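Local structure of integrase (1AE9) at residues T33-G38 / V62-P67; Y13-S18 / R117-L122; D39-K44 / L104-V109. The protein makes and rejoins DNA strand breaks in site-specific recombination, integrating phage lambda into the host genome and, together with excisionase, excising the prophage. One frame throughout, in Å; residues are numbered along the deposited sequence.

Contact 1. Residues T33-G38 / V62-P67; sequences TGQRVG and VKIAIP
T33 closes helix 21-33 and meets I66 of the strand. I66 CD1 lies 4.2 Å from both T33 CB and T33 O. T33 OG1 is hydrogen-bonded to L29 O and weakly accepts Q35 N. G34 takes a positive phi of 66°, and its carbonyl receives NH1 of R135, a predicted active-site arginine. Q35 meets both isoleucines of the strand. Its chain bends at chi2 (-48°), so the amide turns back and NE2 donates to T33 O at 2.9 Å. T33 O lies close to the amide plane of Q35. NE2 also gives a hydrogen bond to L154 O, while OE1 accepts from Q57 NE2. With both ends held, the buried amide has a fixed rotation. I64 CD1 approaches from the strand, 3.6 Å from Q35 NE2, and I66 CD1 stands 3.9 Å from the same nitrogen. R36, predicted to be catalytic, follows at the N-cap of helix 37-42, and its NH1 bonds Q57 OE1. Q57 therefore links Q35 to R36. In the catalytic domain of this tyrosine recombinase, the turn between helices 21-33 and 37-42 thus rests on strand 63-67 of the mixed sheet, between strands 52-56 and 173-176.

Contact 2. Residues Y13-S18 / R117-L122; sequences YQAAES and RKASGL
S120 holds its OG between the backbone N and the carbonyl carbon (chi1 75°), which turns the hydroxyl back onto its own helix. S120 CB itself meets A15. The hydroxyl forms an ST turn at the end of helix 106-120: OG accepts L122 N at 3.3 Å. The same OG donates to R117 O at 2.7 Å. One hydroxyl thus ties the last turn of the helix to the chain that leaves it. G121 sits inside this turn with a phi of 80°.

Across the contact a methyl meets backbone and other small side chains. The A15 methyl points at the other helix and lies over the backbone of S120. Its CB is 3.5 Å from S120 N and 3.8 Å from S120 CB. The A119 methyl comes from the neighbouring position, CB to CB 4.0 Å from A15. With such short side chains the two backbones come close, and the CA atoms of A15 and S120 are 5.1 Å apart. The contact joins the C-terminal ends of helices 6-15 and 106-120 in the catalytic domain of a tyrosine recombinase. It is plain packing, away from the predicted catalytic residues.

Beyond the ST turn, L122 extends the contact by packing on I12 of helix 6-15. K118 points its CB away from A15, and its NZ is hydrogen-bonded to both E56 O and S58 OG of a neighbouring subunit.

Contact 3. Residues D39-K44 / L104-V109; sequences DLCEMK and LSSGTV
C41 packs its side chain against the turn that starts helix 106-120, and L104 is its closest neighbour there. C41 CB lies 3.3 Å from L104 O. The torsion sets SG anti to the carbonyl carbon (chi1 -67°), which carries the sulfur past that oxygen and on to the next residues. SG lies 3.7 Å from S105 C and 3.8 Å from S106 N. Deeper in, V109 turns one methyl to the sulfur, with CG2 3.8 Å from SG. One cysteine thus touches both the first backbone groups of the turn and a side chain one helical turn later.

S105 is the N-cap of helix 106-120, and V109 N bonds back to S105 O. C41, near the end of helix 37-42, packs against the start of helix 106-120, in the catalytic domain of the phage integrase family. The buried side continues through L40 and V109, which both pack on F131. D39 directs its CB away from this turn, and its OD1 accepts S58 N.

Toward the outer side, water takes over from direct packing. One water donates to C41 O and accepts L104 N at 2.8 Å, bridging the two backbones. A second donates to E42 OE2 and to L104 O, the latter at 3.2 Å. The other carboxylate oxygen of E42, OE1, forms a salt bridge with R115 NE of a fourth subunit.

How the contacts relate
Contacts 1 and 3 are neighbours nearer the middle of the chain, and in both the first segment runs into helix 37-42. They touch directly: G38 CA lies 3.3 Å from S106 OG, and M43 CE packs on Q35 CG. Contact 1 is fully buried, and there the strand offers methyl groups to a bonded amide beside the predicted active site. Contact 3 is partly buried and mixes sulfur packing with bridging water. Contact 2 is more peripheral, its centre about 18 Å from the chain centre, and relies on an alanine methyl packed on backbone and small side chains. It uses the far end of helix 106-120, whose start belongs to contact 3. Contacts 1 and 2 lie on opposite sides of the chain centre.

Contact 1. Residues T33-G38 / V62-P67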
loop_
_atom_site.group_PDB
_atom_site.type_symbol
_atom_site.label_atom_id
_atom_site.label_comp_id
_atom_site.label_asym_id
_atom_site.label_seq_id
_atom_site.Cartn_x
_atom_site.Cartn_y
_atom_site.Cartn_z
ATOM N N THR A 33 -16.243 -10.616 14.234
ATOM C CA THR A 33 -15.707 -11.786 13.527
ATOM C C THR A 33 -14.283 -12.120 13.972
ATOM O O THR A 33 -13.807 -13.234 13.748
ATOM C CB THR A 33 -15.687 -11.623 11.974
ATOM O OG1 THR A 33 -14.688 -10.666 11.597
ATOM C CG2 THR A 33 -17.047 -11.189 11.438
ATOM N N GLY A 34 -13.597 -11.146 14.569
ATOM C CA GLY A 34 -12.228 -11.350 15.016
ATOM C C GLY A 34 -11.203 -11.582 13.905
ATOM O O GLY A 34 -10.061 -11.973 14.186
ATOM N N GLN A 35 -11.578 -11.310 12.652
ATOM C CA GLN A 35 -10.673 -11.530 11.523
ATOM C C GLN A 35 -9.703 -10.383 11.237
ATOM O O GLN A 35 -10.003 -9.215 11.503
ATOM C CB GLN A 35 -11.476 -11.884 10.266
ATOM C CG GLN A 35 -12.334 -13.153 10.415
ATOM C CD GLN A 35 -11.552 -14.326 10.999
ATOM O OE1 GLN A 35 -10.567 -14.796 10.414
ATOM N NE2 GLN A 35 -11.967 -14.785 12.171
ATOM N N ARG A 36 -8.518 -10.728 10.734
ATOM C CA ARG A 36 -7.500 -9.736 10.399
ATOM C C ARG A 36 -8.085 -8.802 9.344
ATOM O O ARG A 36 -8.912 -9.231 8.531
ATOM C CB ARG A 36 -6.258 -10.418 9.840
ATOM C CG ARG A 36 -5.537 -11.336 10.824
ATOM C CD ARG A 36 -4.254 -11.856 10.200
ATOM N NE ARG A 36 -3.518 -12.783 11.058
ATOM C CZ ARG A 36 -3.828 -14.066 11.224
ATOM N NH1 ARG A 36 -4.875 -14.601 10.602
ATOM N NH2 ARG A 36 -3.061 -14.831 11.990
ATOM N N VAL A 37 -7.632 -7.548 9.327
ATOM C CA VAL A 37 -8.142 -6.554 8.387
ATOM C C VAL A 37 -8.019 -6.981 6.917
ATOM O O VAL A 37 -8.942 -6.743 6.119
ATOM C CB VAL A 37 -7.533 -5.135 8.644
ATOM C CG1 VAL A 37 -6.028 -5.123 8.392
ATOM C CG2 VAL A 37 -8.258 -4.078 7.797
ATOM N N GLY A 38 -6.927 -7.677 6.582
ATOM C CA GLY A 38 -6.736 -8.152 5.219
ATOM C C GLY A 38 -7.886 -9.057 4.822
ATOM O O GLY A 38 -8.422 -8.958 3.714
ATOM N N VAL A 62 -5.851 -20.890 7.111
ATOM C CA VAL A 62 -6.849 -21.491 7.999
ATOM C C VAL A 62 -8.243 -21.226 7.442
ATOM O O VAL A 62 -8.577 -20.091 7.113
ATOM C CB VAL A 62 -6.728 -20.925 9.438
ATOM C CG1 VAL A 62 -7.873 -21.413 10.329
ATOM C CG2 VAL A 62 -5.401 -21.332 10.028
ATOM N N LYS A 63 -9.038 -22.282 7.312
ATOM C CA LYS A 63 -10.396 -22.185 6.777
ATOM C C LYS A 63 -11.457 -22.387 7.862
ATOM O O LYS A 63 -11.588 -23.485 8.409
ATOM C CB LYS A 63 -10.589 -23.216 5.659
ATOM C CG LYS A 63 -9.899 -22.846 4.363
ATOM C CD LYS A 63 -10.012 -23.941 3.318
ATOM C CE LYS A 63 -9.154 -25.131 3.691
ATOM N NZ LYS A 63 -7.739 -24.728 3.925
ATOM N N ILE A 64 -12.241 -21.347 8.138
ATOM C CA ILE A 64 -13.275 -21.421 9.169
ATOM C C ILE A 64 -14.641 -20.980 8.671
ATOM O O ILE A 64 -14.748 -20.176 7.743
ATOM C CB ILE A 64 -12.903 -20.557 10.404
ATOM C CG1 ILE A 64 -12.729 -19.091 10.002
ATOM C CG2 ILE A 64 -11.616 -21.057 11.037
ATOM C CD1 ILE A 64 -12.383 -18.186 11.164
ATOM N N ALA A 65 -15.690 -21.532 9.272
ATOM C CA ALA A 65 -17.059 -21.176 8.919
ATOM C C ALA A 65 -17.616 -20.455 10.146
ATOM O O ALA A 65 -17.796 -21.070 11.204
ATOM C CB ALA A 65 -17.874 -22.433 8.607
ATOM N N ILE A 66 -17.838 -19.148 10.016
ATOM C CA ILE A 66 -18.324 -18.325 11.125
ATOM C C ILE A 66 -19.844 -18.178 11.130
ATOM O O ILE A 66 -20.432 -17.710 10.154
ATOM C CB ILE A 66 -17.680 -16.901 11.100
ATOM C CG1 ILE A 66 -16.157 -16.998 10.934
ATOM C CG2 ILE A 66 -17.992 -16.162 12.400
ATOM C CD1 ILE A 66 -15.458 -15.648 10.783
ATOM N N PRO A 67 -20.503 -18.587 12.228
ATOM C CA PRO A 67 -21.962 -18.462 12.279
ATOM C C PRO A 67 -22.344 -16.990 12.363
ATOM O O PRO A 67 -21.811 -16.257 13.204
ATOM C CB PRO A 67 -22.327 -19.240 13.548
ATOM C CG PRO A 67 -21.127 -19.052 14.429
ATOM C CD PRO A 67 -19.974 -19.201 13.461
#

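Contact 2. Residues Y13-S18 / R117-L122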
loop_
_atom_site.group_PDB
_atom_site.type_symbol
_atom_site.label_atom_id
_atom_site.label_comp_id
_atom_site.label_asym_id
_atom_site.label_seq_id
_atom_site.Cartn_x
_atom_site.Cartn_y
_atom_site.Cartn_z
ATOM N N TYR A 13 -15.505 5.146 17.907
ATOM C CA TYR A 13 -16.728 4.919 17.140
ATOM C C TYR A 13 -17.497 6.237 17.035
ATOM O O TYR A 13 -17.982 6.592 15.962
ATOM C CB TYR A 13 -17.589 3.849 17.830
ATOM C CG TYR A 13 -18.773 3.359 17.022
ATOM C CD1 TYR A 13 -19.980 4.053 17.027
ATOM C CD2 TYR A 13 -18.684 2.200 16.254
ATOM C CE1 TYR A 13 -21.068 3.605 16.287
ATOM C CE2 TYR A 13 -19.765 1.745 15.511
ATOM C CZ TYR A 13 -20.951 2.453 15.530
ATOM O OH TYR A 13 -22.023 2.017 14.780
ATOM N N GLN A 14 -17.602 6.954 18.157
ATOM C CA GLN A 14 -18.292 8.248 18.202
ATOM C C GLN A 14 -17.572 9.217 17.273
ATOM O O GLN A 14 -18.198 9.916 16.468
ATOM C CB GLN A 14 -18.277 8.808 19.637
ATOM C CG GLN A 14 -18.989 10.155 19.839
ATOM C CD GLN A 14 -18.223 11.357 19.276
ATOM O OE1 GLN A 14 -17.052 11.559 19.593
ATOM N NE2 GLN A 14 -18.884 12.155 18.441
ATOM N N ALA A 15 -16.247 9.263 17.411
ATOM C CA ALA A 15 -15.400 10.152 16.621
ATOM C C ALA A 15 -15.497 9.876 15.124
ATOM O O ALA A 15 -15.229 10.760 14.314
ATOM C CB ALA A 15 -13.956 10.047 17.092
ATOM N N ALA A 16 -15.896 8.656 14.764
ATOM C CA ALA A 16 -16.051 8.246 13.363
ATOM C C ALA A 16 -17.315 8.849 12.728
ATOM O O ALA A 16 -17.675 8.527 11.589
ATOM C CB ALA A 16 -16.077 6.718 13.262
ATOM N N GLU A 17 -17.994 9.714 13.476
ATOM C CA GLU A 17 -19.194 10.370 12.990
ATOM C C GLU A 17 -18.917 11.102 11.665
ATOM O O GLU A 17 -19.783 11.151 10.793
ATOM C CB GLU A 17 -19.715 11.349 14.049
ATOM C CG GLU A 17 -20.977 12.115 13.660
ATOM C CD GLU A 17 -22.234 11.252 13.582
ATOM O OE1 GLU A 17 -22.207 10.072 13.987
ATOM O OE2 GLU A 17 -23.274 11.764 13.127
ATOM N N SER A 18 -17.713 11.649 11.506
ATOM C CA SER A 18 -17.376 12.355 10.278
ATOM C C SER A 18 -16.510 11.547 9.314
ATOM O O SER A 18 -15.901 12.102 8.401
ATOM C CB SER A 18 -16.719 13.700 10.597
ATOM O OG SER A 18 -15.626 13.540 11.478
ATOM N N ARG A 117 -9.361 7.802 15.476
ATOM C CA ARG A 117 -8.695 7.646 16.765
ATOM C C ARG A 117 -8.176 8.995 17.247
ATOM O O ARG A 117 -8.368 9.360 18.411
ATOM C CB ARG A 117 -7.539 6.657 16.644
ATOM C CG ARG A 117 -6.897 6.276 17.958
ATOM C CD ARG A 117 -5.616 5.512 17.704
ATOM N NE ARG A 117 -4.579 6.372 17.129
ATOM C CZ ARG A 117 -3.668 5.974 16.243
ATOM N NH1 ARG A 117 -3.666 4.723 15.805
ATOM N NH2 ARG A 117 -2.706 6.809 15.859
ATOM N N LYS A 118 -7.505 9.731 16.364
ATOM C CA LYS A 118 -6.988 11.049 16.723
ATOM C C LYS A 118 -8.135 11.990 17.079
ATOM O O LYS A 118 -8.064 12.717 18.065
ATOM C CB LYS A 118 -6.179 11.654 15.572
ATOM C CG LYS A 118 -4.845 11.000 15.338
ATOM C CD LYS A 118 -4.126 11.661 14.180
ATOM C CE LYS A 118 -2.811 10.978 13.917
ATOM N NZ LYS A 118 -2.103 11.644 12.801
ATOM N N ALA A 119 -9.203 11.949 16.288
ATOM C CA ALA A 119 -10.368 12.799 16.513
ATOM C C ALA A 119 -11.009 12.604 17.884
ATOM O O ALA A 119 -11.570 13.549 18.432
ATOM C CB ALA A 119 -11.407 12.586 15.409
ATOM N N SER A 120 -10.950 11.383 18.420
ATOM C CA SER A 120 -11.526 11.078 19.737
ATOM C C SER A 120 -10.786 11.798 20.866
ATOM O O SER A 120 -11.360 12.069 21.919
ATOM C CB SER A 120 -11.503 9.574 20.017
ATOM O OG SER A 120 -10.195 9.123 20.343
ATOM N N GLY A 121 -9.503 12.076 20.661
ATOM C CA GLY A 121 -8.740 12.760 21.681
ATOM C C GLY A 121 -8.256 11.869 22.807
ATOM O O GLY A 121 -7.819 12.371 23.840
ATOM N N LEU A 122 -8.329 10.555 22.626
ATOM C CA LEU A 122 -7.868 9.627 23.652
ATOM C C LEU A 122 -6.353 9.685 23.796
ATOM O O LEU A 122 -5.646 9.989 22.837
ATOM C CB LEU A 122 -8.252 8.190 23.293
ATOM C CG LEU A 122 -9.720 7.772 23.321
ATOM C CD1 LEU A 122 -9.840 6.373 22.754
ATOM C CD2 LEU A 122 -10.262 7.823 24.739
#

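Contact 3. Residues D39-K44 / L104-V109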
loop_
_atom_site.group_PDB
_atom_site.type_symbol
_atom_site.label_atom_id
_atom_site.label_comp_id
_atom_site.label_asym_id
_atom_site.label_seq_id
_atom_site.Cartn_x
_atom_site.Cartn_y
_atom_site.Cartn_z
ATOM N N ASP A 39 -8.311 -9.917 5.738
ATOM C CA ASP A 39 -9.417 -10.819 5.450
ATOM C C ASP A 39 -10.772 -10.119 5.452
ATOM O O ASP A 39 -11.654 -10.489 4.679
ATOM C CB ASP A 39 -9.403 -12.021 6.393
ATOM C CG ASP A 39 -8.154 -12.865 6.229
ATOM O OD1 ASP A 39 -7.732 -13.083 5.075
ATOM O OD2 ASP A 39 -7.575 -13.287 7.249
ATOM N N LEU A 40 -10.941 -9.096 6.288
ATOM C CA LEU A 40 -12.203 -8.359 6.309
ATOM C C LEU A 40 -12.419 -7.733 4.932
ATOM O O LEU A 40 -13.524 -7.767 4.381
ATOM C CB LEU A 40 -12.176 -7.238 7.354
ATOM C CG LEU A 40 -12.181 -7.585 8.842
ATOM C CD1 LEU A 40 -12.017 -6.301 9.633
ATOM C CD2 LEU A 40 -13.466 -8.292 9.231
ATOM N N CYS A 41 -11.351 -7.155 4.384
ATOM C CA CYS A 41 -11.400 -6.511 3.074
ATOM C C CYS A 41 -11.654 -7.486 1.913
ATOM O O CYS A 41 -12.121 -7.077 0.850
ATOM C CB CYS A 41 -10.119 -5.704 2.841
ATOM S SG CYS A 41 -9.954 -4.262 3.934
ATOM N N GLU A 42 -11.391 -8.777 2.133
ATOM C CA GLU A 42 -11.592 -9.806 1.110
ATOM C C GLU A 42 -12.992 -10.452 1.109
ATOM O O GLU A 42 -13.449 -10.956 0.076
ATOM C CB GLU A 42 -10.518 -10.895 1.247
ATOM C CG GLU A 42 -9.107 -10.451 0.854
ATOM C CD GLU A 42 -9.020 -10.012 -0.601
ATOM O OE1 GLU A 42 -9.437 -10.799 -1.485
ATOM O OE2 GLU A 42 -8.542 -8.884 -0.864
ATOM N N MET A 43 -13.679 -10.399 2.248
ATOM C CA MET A 43 -15.015 -10.984 2.401
ATOM C C MET A 43 -16.016 -10.519 1.357
ATOM O O MET A 43 -16.139 -9.321 1.099
ATOM C CB MET A 43 -15.575 -10.664 3.791
ATOM C CG MET A 43 -14.739 -11.190 4.933
ATOM S SD MET A 43 -15.407 -10.687 6.510
ATOM C CE MET A 43 -14.370 -11.624 7.596
ATOM N N LYS A 44 -16.760 -11.469 0.795
ATOM C CA LYS A 44 -17.774 -11.173 -0.213
ATOM C C LYS A 44 -19.090 -11.817 0.188
ATOM O O LYS A 44 -19.110 -12.748 0.987
ATOM C CB LYS A 44 -17.356 -11.702 -1.587
ATOM C CG LYS A 44 -16.075 -11.099 -2.138
ATOM C CD LYS A 44 -15.850 -11.508 -3.595
ATOM C CE LYS A 44 -16.099 -13.009 -3.808
ATOM N NZ LYS A 44 -15.281 -13.900 -2.924
ATOM N N LEU A 104 -12.135 -2.280 -0.514
ATOM C CA LEU A 104 -11.211 -1.438 0.248
ATOM C C LEU A 104 -9.932 -2.225 0.530
ATOM O O LEU A 104 -9.927 -3.452 0.472
ATOM C CB LEU A 104 -11.858 -1.008 1.571
ATOM C CG LEU A 104 -13.072 -0.087 1.463
ATOM C CD1 LEU A 104 -13.842 -0.120 2.735
ATOM C CD2 LEU A 104 -12.631 1.316 1.147
ATOM N N SER A 105 -8.831 -1.522 0.752
ATOM C CA SER A 105 -7.569 -2.186 1.070
ATOM C C SER A 105 -7.332 -2.020 2.571
ATOM O O SER A 105 -7.883 -1.101 3.193
ATOM C CB SER A 105 -6.409 -1.546 0.310
ATOM O OG SER A 105 -6.170 -0.225 0.772
ATOM N N SER A 106 -6.488 -2.877 3.140
ATOM C CA SER A 106 -6.159 -2.810 4.562
ATOM C C SER A 106 -5.587 -1.444 4.947
ATOM O O SER A 106 -5.900 -0.901 6.012
ATOM C CB SER A 106 -5.131 -3.887 4.902
ATOM O OG SER A 106 -5.600 -5.162 4.524
ATOM N N GLY A 107 -4.744 -0.898 4.075
ATOM C CA GLY A 107 -4.135 0.394 4.334
ATOM C C GLY A 107 -5.145 1.509 4.487
ATOM O O GLY A 107 -5.023 2.350 5.375
ATOM N N THR A 108 -6.143 1.519 3.616
ATOM C CA THR A 108 -7.176 2.538 3.661
ATOM C C THR A 108 -8.001 2.433 4.948
ATOM O O THR A 108 -8.265 3.439 5.609
ATOM C CB THR A 108 -8.080 2.428 2.423
ATOM O OG1 THR A 108 -7.284 2.635 1.249
ATOM C CG2 THR A 108 -9.192 3.453 2.462
ATOM N N VAL A 109 -8.385 1.218 5.311
ATOM C CA VAL A 109 -9.173 1.006 6.520
ATOM C C VAL A 109 -8.394 1.465 7.745
ATOM O O VAL A 109 -8.916 2.207 8.571
ATOM C CB VAL A 109 -9.578 -0.477 6.670
ATOM C CG1 VAL A 109 -10.303 -0.702 7.986
ATOM C CG2 VAL A 109 -10.469 -0.890 5.510
HETATM O O HOH W 1 -13.269 -4.455 0.817
HETATM O O HOH W 2 -8.397 -5.761 -1.044
#